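PDB 4O7H: glutathione S-transferase from Rhodospirillum rubrum F11, which probably catalyses the conjugation of glutathione, through its sulfur, to electrophilic substrates, as glutathione S-transferases do. Local coordinates for residues 1-9 with 25-35; 112-120 with 206-214. All coordinates share one frame; numbering follows the deposited sequence.

Contact 1: 1-9 with 25-35; sequences MRRLYHHGL and LDYEAVIEETW
Leu25 lays its CB over one face of the Arg2 guanidinium, and the backbone of Asp26 takes the edge: Arg2 NH1 bonds to Asp26 O at 2.8 Å, in the carbonyl plane, on a lone pair. A water bridges the same NH1 to Asp26 N, while NE and NH2 turn to Glu55 and Tyr75. Tyr27 rests its ring against CB of Leu4 and sends its hydroxyl to Arg17 of helix 11-22. From Glu28 on, strands 3-6 and 28-31 run parallel, bonded alternately from Glu28 N on Arg2 O (2.9 Å) to Glu32 N on His6 O. This is the N-terminal beta-alpha-beta unit of the thioredoxin-like domain. Glu28 and Arg3 lie side by side on one sheet face; NH2 of Arg3 meets Glu28 OE1 at 3.3 Å from above the carboxylate plane, a salt bridge with guanidinium and carboxylate planes nearly perpendicular. Val30, beta-branched as suits a strand, packs CG1 on Tyr5 CE2 and sets CG2 3.4 Å from Arg3 CG. Arg3 runs out with CG opposite the backbone N (chi1 166°) and bends at chi3 (-72°), which brings its guanidinium over Val30 CG2 and between Glu28 and Tyr5, whose OH takes NH1 in plane at 3.0 Å. An alanine in place of Arg3 is likely to leave Glu28 without its cation and the Tyr5 hydroxyl without this donor. Trp35 points its CZ3 edge at the centre of the His7 ring, a T-shaped pair with planes at 73°. Backbone bonds thus fix the register, and the partly exposed ion pair adds an attraction that solvent probably weakens.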
loop_
_atom_site.group_PDB
_atom_site.type_symbol
_atom_site.label_atom_id
_atom_site.label_comp_id
_atom_site.label_asym_id
_atom_site.label_seq_id
_atom_site.Cartn_x
_atom_site.Cartn_y
_atom_site.Cartn_z
ATOM N N MET A 1 16.771 -13.447 19.644
ATOM C CA MET A 1 17.047 -12.008 19.346
ATOM C C MET A 1 16.089 -11.541 18.245
ATOM O O MET A 1 15.434 -12.350 17.585
ATOM C CB MET A 1 18.465 -11.787 18.858
ATOM C CG MET A 1 18.777 -12.334 17.477
ATOM S SD MET A 1 20.458 -11.910 16.880
ATOM C CE MET A 1 20.296 -10.146 16.606
ATOM N N ARG A 2 16.037 -10.245 18.043
ATOM C CA ARG A 2 15.151 -9.649 17.011
ATOM C C ARG A 2 15.430 -10.259 15.667
ATOM O O ARG A 2 16.578 -10.414 15.285
ATOM C CB ARG A 2 15.430 -8.149 16.978
ATOM C CG ARG A 2 14.669 -7.351 15.964
ATOM C CD ARG A 2 15.025 -5.884 15.942
ATOM N NE ARG A 2 14.802 -5.169 17.178
ATOM C CZ ARG A 2 15.748 -4.638 17.963
ATOM N NH1 ARG A 2 17.016 -4.736 17.635
ATOM N NH2 ARG A 2 15.401 -3.974 19.036
ATOM N N ARG A 3 14.386 -10.576 14.893
ATOM C CA ARG A 3 14.549 -11.312 13.634
ATOM C C ARG A 3 13.657 -10.734 12.555
ATOM O O ARG A 3 12.537 -10.244 12.845
ATOM C CB ARG A 3 14.178 -12.760 13.853
ATOM C CG ARG A 3 13.957 -13.631 12.675
ATOM C CD ARG A 3 13.306 -14.886 13.315
ATOM N NE ARG A 3 14.372 -15.584 14.041
ATOM C CZ ARG A 3 14.452 -16.888 14.138
ATOM N NH1 ARG A 3 13.470 -17.622 13.662
ATOM N NH2 ARG A 3 15.515 -17.444 14.689
ATOM N N LEU A 4 14.167 -10.770 11.341
ATOM C CA LEU A 4 13.387 -10.361 10.171
ATOM C C LEU A 4 13.305 -11.511 9.173
ATOM O O LEU A 4 14.328 -12.011 8.644
ATOM C CB LEU A 4 14.039 -9.127 9.505
ATOM C CG LEU A 4 13.214 -8.609 8.342
ATOM C CD1 LEU A 4 11.989 -7.903 8.879
ATOM C CD2 LEU A 4 14.035 -7.749 7.407
ATOM N N TYR A 5 12.092 -11.957 8.912
ATOM C CA TYR A 5 11.823 -12.864 7.825
ATOM C C TYR A 5 11.797 -12.084 6.532
ATOM O O TYR A 5 11.019 -11.091 6.380
ATOM C CB TYR A 5 10.508 -13.641 8.041
ATOM C CG TYR A 5 10.556 -14.635 9.182
ATOM C CD1 TYR A 5 10.278 -14.241 10.486
ATOM C CD2 TYR A 5 10.941 -15.942 8.958
ATOM C CE1 TYR A 5 10.348 -15.124 11.538
ATOM C CE2 TYR A 5 11.029 -16.833 9.997
ATOM C CZ TYR A 5 10.751 -16.424 11.275
ATOM O OH TYR A 5 10.815 -17.331 12.350
ATOM N N HIS A 6 12.606 -12.512 5.571
ATOM C CA HIS A 6 12.765 -11.738 4.348
ATOM C C HIS A 6 13.067 -12.659 3.154
ATOM O O HIS A 6 13.324 -13.867 3.317
ATOM C CB HIS A 6 13.902 -10.713 4.507
ATOM C CG HIS A 6 15.267 -11.279 4.273
ATOM N ND1 HIS A 6 15.969 -11.041 3.114
ATOM C CD2 HIS A 6 16.057 -12.055 5.047
ATOM C CE1 HIS A 6 17.119 -11.687 3.161
ATOM N NE2 HIS A 6 17.206 -12.302 4.330
ATOM N N HIS A 7 13.104 -12.081 1.981
ATOM C CA HIS A 7 13.788 -12.684 0.861
ATOM C C HIS A 7 14.288 -11.605 -0.042
ATOM O O HIS A 7 13.765 -10.487 -0.050
ATOM C CB HIS A 7 12.997 -13.770 0.147
ATOM C CG HIS A 7 11.760 -13.339 -0.527
ATOM N ND1 HIS A 7 11.756 -12.601 -1.690
ATOM C CD2 HIS A 7 10.461 -13.641 -0.277
ATOM C CE1 HIS A 7 10.511 -12.422 -2.104
ATOM N NE2 HIS A 7 9.704 -13.053 -1.268
ATOM N N GLY A 8 15.325 -11.921 -0.793
ATOM C CA GLY A 8 15.995 -10.920 -1.607
ATOM C C GLY A 8 15.163 -10.340 -2.719
ATOM O O GLY A 8 15.497 -9.256 -3.217
ATOM N N LEU A 9 14.092 -11.005 -3.151
ATOM C CA LEU A 9 13.309 -10.477 -4.234
ATOM C C LEU A 9 12.193 -9.534 -3.792
ATOM O O LEU A 9 11.439 -9.065 -4.593
ATOM C CB LEU A 9 12.670 -11.653 -4.992
ATOM C CG LEU A 9 13.712 -12.539 -5.677
ATOM C CD1 LEU A 9 12.954 -13.554 -6.513
ATOM C CD2 LEU A 9 14.603 -11.706 -6.577
ATOM N N LEU A 25 19.606 -0.911 14.556
ATOM C CA LEU A 25 18.947 -2.001 15.233
ATOM C C LEU A 25 19.492 -3.302 14.759
ATOM O O LEU A 25 19.394 -3.642 13.570
ATOM C CB LEU A 25 17.424 -1.934 15.006
ATOM C CG LEU A 25 16.772 -0.642 15.428
ATOM C CD1 LEU A 25 15.324 -0.633 14.989
ATOM C CD2 LEU A 25 16.846 -0.550 16.961
ATOM N N ASP A 26 20.037 -4.087 15.671
ATOM C CA ASP A 26 20.560 -5.372 15.301
ATOM C C ASP A 26 19.389 -6.353 15.023
ATOM O O ASP A 26 18.357 -6.265 15.644
ATOM C CB ASP A 26 21.409 -5.921 16.441
ATOM C CG ASP A 26 22.636 -5.053 16.726
ATOM O OD1 ASP A 26 23.214 -4.484 15.776
ATOM O OD2 ASP A 26 23.009 -4.952 17.912
ATOM N N TYR A 27 19.599 -7.264 14.108
ATOM C CA TYR A 27 18.627 -8.287 13.813
ATOM C C TYR A 27 19.249 -9.477 13.120
ATOM O O TYR A 27 20.275 -9.372 12.436
ATOM C CB TYR A 27 17.452 -7.737 12.957
ATOM C CG TYR A 27 17.869 -7.453 11.558
ATOM C CD1 TYR A 27 18.596 -6.292 11.242
ATOM C CD2 TYR A 27 17.608 -8.359 10.510
ATOM C CE1 TYR A 27 18.984 -6.041 9.939
ATOM C CE2 TYR A 27 18.006 -8.115 9.217
ATOM C CZ TYR A 27 18.702 -6.966 8.920
ATOM O OH TYR A 27 19.091 -6.761 7.641
ATOM N N GLU A 28 18.580 -10.621 13.255
ATOM C CA GLU A 28 18.918 -11.816 12.520
ATOM C C GLU A 28 18.069 -11.934 11.260
ATOM O O GLU A 28 16.818 -11.924 11.338
ATOM C CB GLU A 28 18.678 -13.063 13.379
ATOM C CG GLU A 28 18.966 -14.365 12.653
ATOM C CD GLU A 28 18.685 -15.602 13.525
ATOM O OE1 GLU A 28 18.142 -15.477 14.662
ATOM O OE2 GLU A 28 18.988 -16.710 13.032
ATOM N N ALA A 29 18.709 -11.997 10.117
ATOM C CA ALA A 29 17.997 -12.130 8.846
ATOM C C ALA A 29 17.683 -13.567 8.585
ATOM O O ALA A 29 18.612 -14.415 8.559
ATOM C CB ALA A 29 18.792 -11.583 7.674
ATOM N N VAL A 30 16.395 -13.865 8.378
ATOM C CA VAL A 30 15.952 -15.231 8.126
ATOM C C VAL A 30 15.200 -15.321 6.806
ATOM O O VAL A 30 14.188 -14.650 6.608
ATOM C CB VAL A 30 15.045 -15.718 9.256
ATOM C CG1 VAL A 30 14.595 -17.165 9.014
ATOM C CG2 VAL A 30 15.759 -15.579 10.590
ATOM N N ILE A 31 15.705 -16.102 5.872
ATOM C CA ILE A 31 15.083 -16.253 4.585
ATOM C C ILE A 31 13.828 -17.107 4.677
ATOM O O ILE A 31 13.847 -18.202 5.271
ATOM C CB ILE A 31 16.033 -16.881 3.547
ATOM C CG1 ILE A 31 17.267 -15.978 3.409
ATOM C CG2 ILE A 31 15.306 -17.102 2.231
ATOM C CD1 ILE A 31 18.496 -16.569 2.706
ATOM N N GLU A 32 12.752 -16.594 4.107
ATOM C CA GLU A 32 11.577 -17.388 3.814
ATOM C C GLU A 32 11.244 -17.274 2.339
ATOM O O GLU A 32 10.981 -16.170 1.823
ATOM C CB GLU A 32 10.362 -16.951 4.622
ATOM C CG GLU A 32 9.095 -17.777 4.339
ATOM C CD GLU A 32 9.132 -19.214 4.887
ATOM O OE1 GLU A 32 9.978 -19.505 5.745
ATOM O OE2 GLU A 32 8.343 -20.085 4.387
ATOM N N GLU A 33 11.257 -18.408 1.641
ATOM C CA GLU A 33 10.847 -18.452 0.255
ATOM C C GLU A 33 9.341 -18.632 0.173
ATOM O O GLU A 33 8.830 -19.756 0.274
ATOM C CB GLU A 33 11.602 -19.605 -0.449
ATOM C CG GLU A 33 13.119 -19.471 -0.277
ATOM C CD GLU A 33 13.930 -20.531 -1.051
ATOM O OE1 GLU A 33 13.552 -21.716 -1.048
ATOM O OE2 GLU A 33 14.971 -20.160 -1.642
ATOM N N THR A 34 8.611 -17.522 0.009
ATOM C CA THR A 34 7.169 -17.536 0.202
ATOM C C THR A 34 6.419 -18.218 -0.950
ATOM O O THR A 34 5.209 -18.460 -0.860
ATOM C CB THR A 34 6.635 -16.104 0.417
ATOM O OG1 THR A 34 7.179 -15.217 -0.590
ATOM C CG2 THR A 34 7.103 -15.587 1.768
ATOM N N TRP A 35 7.168 -18.527 -2.004
ATOM C CA TRP A 35 6.668 -19.270 -3.151
ATOM C C TRP A 35 6.601 -20.764 -2.845
ATOM O O TRP A 35 6.084 -21.528 -3.646
ATOM C CB TRP A 35 7.546 -18.984 -4.412
ATOM C CG TRP A 35 9.089 -19.119 -4.255
ATOM C CD1 TRP A 35 9.843 -20.240 -4.525
ATOM C CD2 TRP A 35 10.035 -18.103 -3.849
ATOM N NE1 TRP A 35 11.182 -19.992 -4.285
ATOM C CE2 TRP A 35 11.334 -18.691 -3.897
ATOM C CE3 TRP A 35 9.925 -16.759 -3.486
ATOM C CZ2 TRP A 35 12.493 -17.990 -3.552
ATOM C CZ3 TRP A 35 11.074 -16.068 -3.127
ATOM C CH2 TRP A 35 12.346 -16.684 -3.163
HETATM O O HOH W 1 19.578 -3.546 18.497
#

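Contact 2: 112-120 with 206-214; sequences REKLLKRVI and ETISPIRPP
Ile211 pushes its side chain against the last turns of helix 85-119, its three outer carbons spread over Leu115, Arg118 and Val119. With CG1 anti to the carbonyl carbon (chi1 -57°), CG2 is directed to Leu115 CD2, 3.9 Å away, while CG1 sits over the centre of the Arg118 guanidinium, 3.8 Å from CZ. The unusual second torsion, 106°, lies well away from a staggered value and turns CD1 onto the helix, where it touches both Leu115 O, at 3.4 Å, and Val119 CG2, at 3.6 Å. A branched aliphatic residue suits this place because it can fill three directions at once. Arg118 bends at chi3 (50°), which folds its flat end across Ile211; the guanidinium face, which makes no hydrogen bonds of its own, can lie against an aliphatic carbon. NH2 also comes within 3.3 Å of Pro210 O, but the angle is too poor for a hydrogen bond. The partner segment follows helix 201-205 and packs on the end of a long helix of the all-helical C-terminal domain of the glutathione S-transferase fold. The cis peptide bond before Pro210 makes residues 208-211 a type VI turn, closed by Ile211 N to Ile208 O at 2.9 Å; proline suits it, accepting a cis bond far more readily than other residues. Val119 points its compact fork into the bend, where CG2 meets Ser209 O at 3.4 Å and Ile208 CG2 at 3.9 Å. The ring of Pro210 lies against the helix backbone at Arg118 O and Val119 CA. Tyr175 of helix 161-175 bonds through its hydroxyl to Ile211 O and Ile208 N.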
loop_
_atom_site.group_PDB
_atom_site.type_symbol
_atom_site.label_atom_id
_atom_site.label_comp_id
_atom_site.label_asym_id
_atom_site.label_seq_id
_atom_site.Cartn_x
_atom_site.Cartn_y
_atom_site.Cartn_z
ATOM N N ARG A 112 9.074 -10.296 -11.560
ATOM C CA ARG A 112 8.373 -11.548 -11.763
ATOM C C ARG A 112 9.034 -12.245 -12.974
ATOM O O ARG A 112 9.433 -13.403 -12.888
ATOM C CB ARG A 112 6.878 -11.333 -12.026
ATOM C CG ARG A 112 6.102 -12.648 -12.133
ATOM C CD ARG A 112 4.659 -12.417 -12.558
ATOM N NE ARG A 112 4.579 -11.636 -13.773
ATOM C CZ ARG A 112 4.063 -10.423 -13.868
ATOM N NH1 ARG A 112 3.550 -9.809 -12.786
ATOM N NH2 ARG A 112 4.090 -9.810 -15.048
ATOM N N GLU A 113 9.126 -11.504 -14.066
ATOM C CA GLU A 113 9.507 -12.083 -15.351
ATOM C C GLU A 113 10.980 -12.426 -15.431
ATOM O O GLU A 113 11.357 -13.465 -16.001
ATOM C CB GLU A 113 9.108 -11.165 -16.499
ATOM C CG GLU A 113 7.608 -10.881 -16.595
ATOM C CD GLU A 113 6.772 -12.141 -16.677
ATOM O OE1 GLU A 113 7.207 -13.121 -17.343
ATOM O OE2 GLU A 113 5.677 -12.171 -16.079
ATOM N N LYS A 114 11.829 -11.594 -14.849
ATOM C CA LYS A 114 13.275 -11.801 -14.980
ATOM C C LYS A 114 13.970 -12.425 -13.800
ATOM O O LYS A 114 15.072 -12.976 -13.946
ATOM C CB LYS A 114 13.943 -10.478 -15.321
ATOM C CG LYS A 114 13.449 -9.997 -16.668
ATOM C CD LYS A 114 14.201 -8.805 -17.149
ATOM C CE LYS A 114 15.614 -9.175 -17.531
ATOM N NZ LYS A 114 16.228 -8.011 -18.217
ATOM N N LEU A 115 13.369 -12.335 -12.611
ATOM C CA LEU A 115 14.007 -12.841 -11.452
ATOM C C LEU A 115 13.258 -14.029 -10.874
ATOM O O LEU A 115 13.843 -15.116 -10.731
ATOM C CB LEU A 115 14.176 -11.734 -10.414
ATOM C CG LEU A 115 14.987 -10.551 -10.912
ATOM C CD1 LEU A 115 15.152 -9.518 -9.808
ATOM C CD2 LEU A 115 16.353 -11.012 -11.435
ATOM N N LEU A 116 11.991 -13.846 -10.517
ATOM C CA LEU A 116 11.256 -14.910 -9.864
ATOM C C LEU A 116 11.142 -16.122 -10.792
ATOM O O LEU A 116 11.331 -17.236 -10.350
ATOM C CB LEU A 116 9.851 -14.462 -9.408
ATOM C CG LEU A 116 9.099 -15.613 -8.704
ATOM C CD1 LEU A 116 9.816 -16.087 -7.444
ATOM C CD2 LEU A 116 7.658 -15.235 -8.398
ATOM N N LYS A 117 10.879 -15.889 -12.070
ATOM C CA LYS A 117 10.650 -17.032 -12.958
ATOM C C LYS A 117 11.863 -17.898 -13.073
ATOM O O LYS A 117 11.740 -19.117 -13.231
ATOM C CB LYS A 117 10.188 -16.597 -14.329
ATOM C CG LYS A 117 8.695 -16.343 -14.350
ATOM C CD LYS A 117 8.101 -16.491 -15.736
ATOM C CE LYS A 117 7.034 -15.442 -15.942
ATOM N NZ LYS A 117 6.173 -15.639 -17.137
ATOM N N ARG A 118 13.039 -17.292 -12.985
ATOM C CA ARG A 118 14.265 -18.059 -13.048
ATOM C C ARG A 118 14.518 -18.788 -11.742
ATOM O O ARG A 118 15.056 -19.901 -11.727
ATOM C CB ARG A 118 15.431 -17.158 -13.419
ATOM C CG ARG A 118 15.340 -16.610 -14.835
ATOM C CD ARG A 118 16.592 -15.836 -15.177
ATOM N NE ARG A 118 17.810 -16.587 -14.866
ATOM C CZ ARG A 118 19.034 -16.068 -14.943
ATOM N NH1 ARG A 118 19.195 -14.818 -15.339
ATOM N NH2 ARG A 118 20.095 -16.803 -14.641
ATOM N N VAL A 119 14.116 -18.184 -10.626
ATOM C CA VAL A 119 14.254 -18.850 -9.351
ATOM C C VAL A 119 13.383 -20.116 -9.242
ATOM O O VAL A 119 13.830 -21.106 -8.688
ATOM C CB VAL A 119 13.950 -17.904 -8.171
ATOM C CG1 VAL A 119 13.923 -18.687 -6.885
ATOM C CG2 VAL A 119 15.000 -16.820 -8.102
ATOM N N ILE A 120 12.153 -20.069 -9.753
ATOM C CA ILE A 120 11.231 -21.233 -9.708
ATOM C C ILE A 120 11.130 -21.912 -11.095
ATOM O O ILE A 120 11.831 -21.525 -12.037
ATOM C CB ILE A 120 9.810 -20.838 -9.224
ATOM C CG1 ILE A 120 9.028 -20.148 -10.339
ATOM C CG2 ILE A 120 9.871 -19.933 -8.003
ATOM C CD1 ILE A 120 7.816 -19.369 -9.876
ATOM N N GLU A 206 24.703 -9.650 -1.240
ATOM C CA GLU A 206 23.980 -10.917 -1.279
ATOM C C GLU A 206 23.459 -11.188 -2.702
ATOM O O GLU A 206 23.275 -10.282 -3.518
ATOM C CB GLU A 206 22.852 -10.899 -0.202
ATOM C CG GLU A 206 23.383 -10.788 1.210
ATOM C CD GLU A 206 22.282 -10.709 2.288
ATOM O OE1 GLU A 206 21.106 -10.955 1.925
ATOM O OE2 GLU A 206 22.654 -10.434 3.442
ATOM N N THR A 207 23.260 -12.460 -3.019
ATOM C CA THR A 207 22.759 -12.853 -4.317
ATOM C C THR A 207 21.508 -13.708 -4.157
ATOM O O THR A 207 21.231 -14.241 -3.099
ATOM C CB THR A 207 23.792 -13.674 -5.088
ATOM O OG1 THR A 207 24.182 -14.790 -4.284
ATOM C CG2 THR A 207 25.032 -12.828 -5.442
ATOM N N ILE A 208 20.761 -13.797 -5.240
ATOM C CA ILE A 208 19.599 -14.611 -5.301
ATOM C C ILE A 208 19.885 -15.634 -6.416
ATOM O O ILE A 208 19.860 -15.311 -7.600
ATOM C CB ILE A 208 18.371 -13.750 -5.617
ATOM C CG1 ILE A 208 18.175 -12.715 -4.500
ATOM C CG2 ILE A 208 17.147 -14.626 -5.755
ATOM C CD1 ILE A 208 18.094 -11.309 -5.004
ATOM N N SER A 209 20.148 -16.870 -6.005
ATOM C CA SER A 209 20.419 -17.948 -6.950
ATOM C C SER A 209 19.196 -18.200 -7.833
ATOM O O SER A 209 18.061 -18.172 -7.353
ATOM C CB SER A 209 20.790 -19.203 -6.170
ATOM O OG SER A 209 20.960 -20.294 -7.060
ATOM N N PRO A 210 19.404 -18.453 -9.130
ATOM C CA PRO A 210 20.653 -18.602 -9.858
ATOM C C PRO A 210 20.991 -17.366 -10.696
ATOM O O PRO A 210 21.638 -17.478 -11.751
ATOM C CB PRO A 210 20.315 -19.749 -10.815
ATOM C CG PRO A 210 18.918 -19.434 -11.223
ATOM C CD PRO A 210 18.264 -18.866 -9.967
ATOM N N ILE A 211 20.496 -16.198 -10.292
ATOM C CA ILE A 211 20.690 -15.029 -11.130
ATOM C C ILE A 211 21.965 -14.270 -10.716
ATOM O O ILE A 211 22.176 -13.968 -9.545
ATOM C CB ILE A 211 19.481 -14.074 -11.091
ATOM C CG1 ILE A 211 18.195 -14.805 -11.502
ATOM C CG2 ILE A 211 19.708 -12.899 -12.014
ATOM C CD1 ILE A 211 17.263 -15.105 -10.355
ATOM N N ARG A 212 22.842 -14.030 -11.678
ATOM C CA ARG A 212 24.075 -13.290 -11.407
ATOM C C ARG A 212 23.710 -11.825 -11.615
ATOM O O ARG A 212 23.131 -11.519 -12.634
ATOM C CB ARG A 212 25.160 -13.720 -12.412
ATOM C CG ARG A 212 25.599 -15.175 -12.237
ATOM N N PRO A 213 23.951 -10.933 -10.624
ATOM C CA PRO A 213 23.596 -9.556 -10.963
ATOM C C PRO A 213 24.618 -8.996 -11.948
ATOM O O PRO A 213 25.665 -9.625 -12.191
ATOM C CB PRO A 213 23.714 -8.807 -9.628
ATOM C CG PRO A 213 24.697 -9.591 -8.863
ATOM C CD PRO A 213 24.500 -11.030 -9.262
ATOM N N PRO A 214 24.294 -7.850 -12.524
ATOM C CA PRO A 214 25.228 -7.239 -13.457
ATOM C C PRO A 214 26.503 -6.798 -12.815
ATOM O O PRO A 214 26.571 -6.595 -11.594
ATOM C CB PRO A 214 24.468 -6.035 -14.018
ATOM C CG PRO A 214 23.288 -5.871 -13.197
ATOM C CD PRO A 214 23.022 -7.105 -12.447
#

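From the N terminus, strand 3-6 leads through helix 11-22 into strand 28-31, and contact 1 closes this short loop at one edge of the four-stranded sheet. Contact 2 opens much later, in helix 85-119, and closes only when the chain returns after helix 201-205, so it spans most of the helical domain. The two loops are in series, neither nested nor crossed, and their centres lie about 18 Å apart. They nevertheless meet: Trp35 packs on Val119 and Ile120, and Leu9 rests on Ile208. Contact 1 pairs strands within the thioredoxin-like domain and contact 2 holds the late chain on a helix of the C-terminal domain; the packing between them joins the two domains.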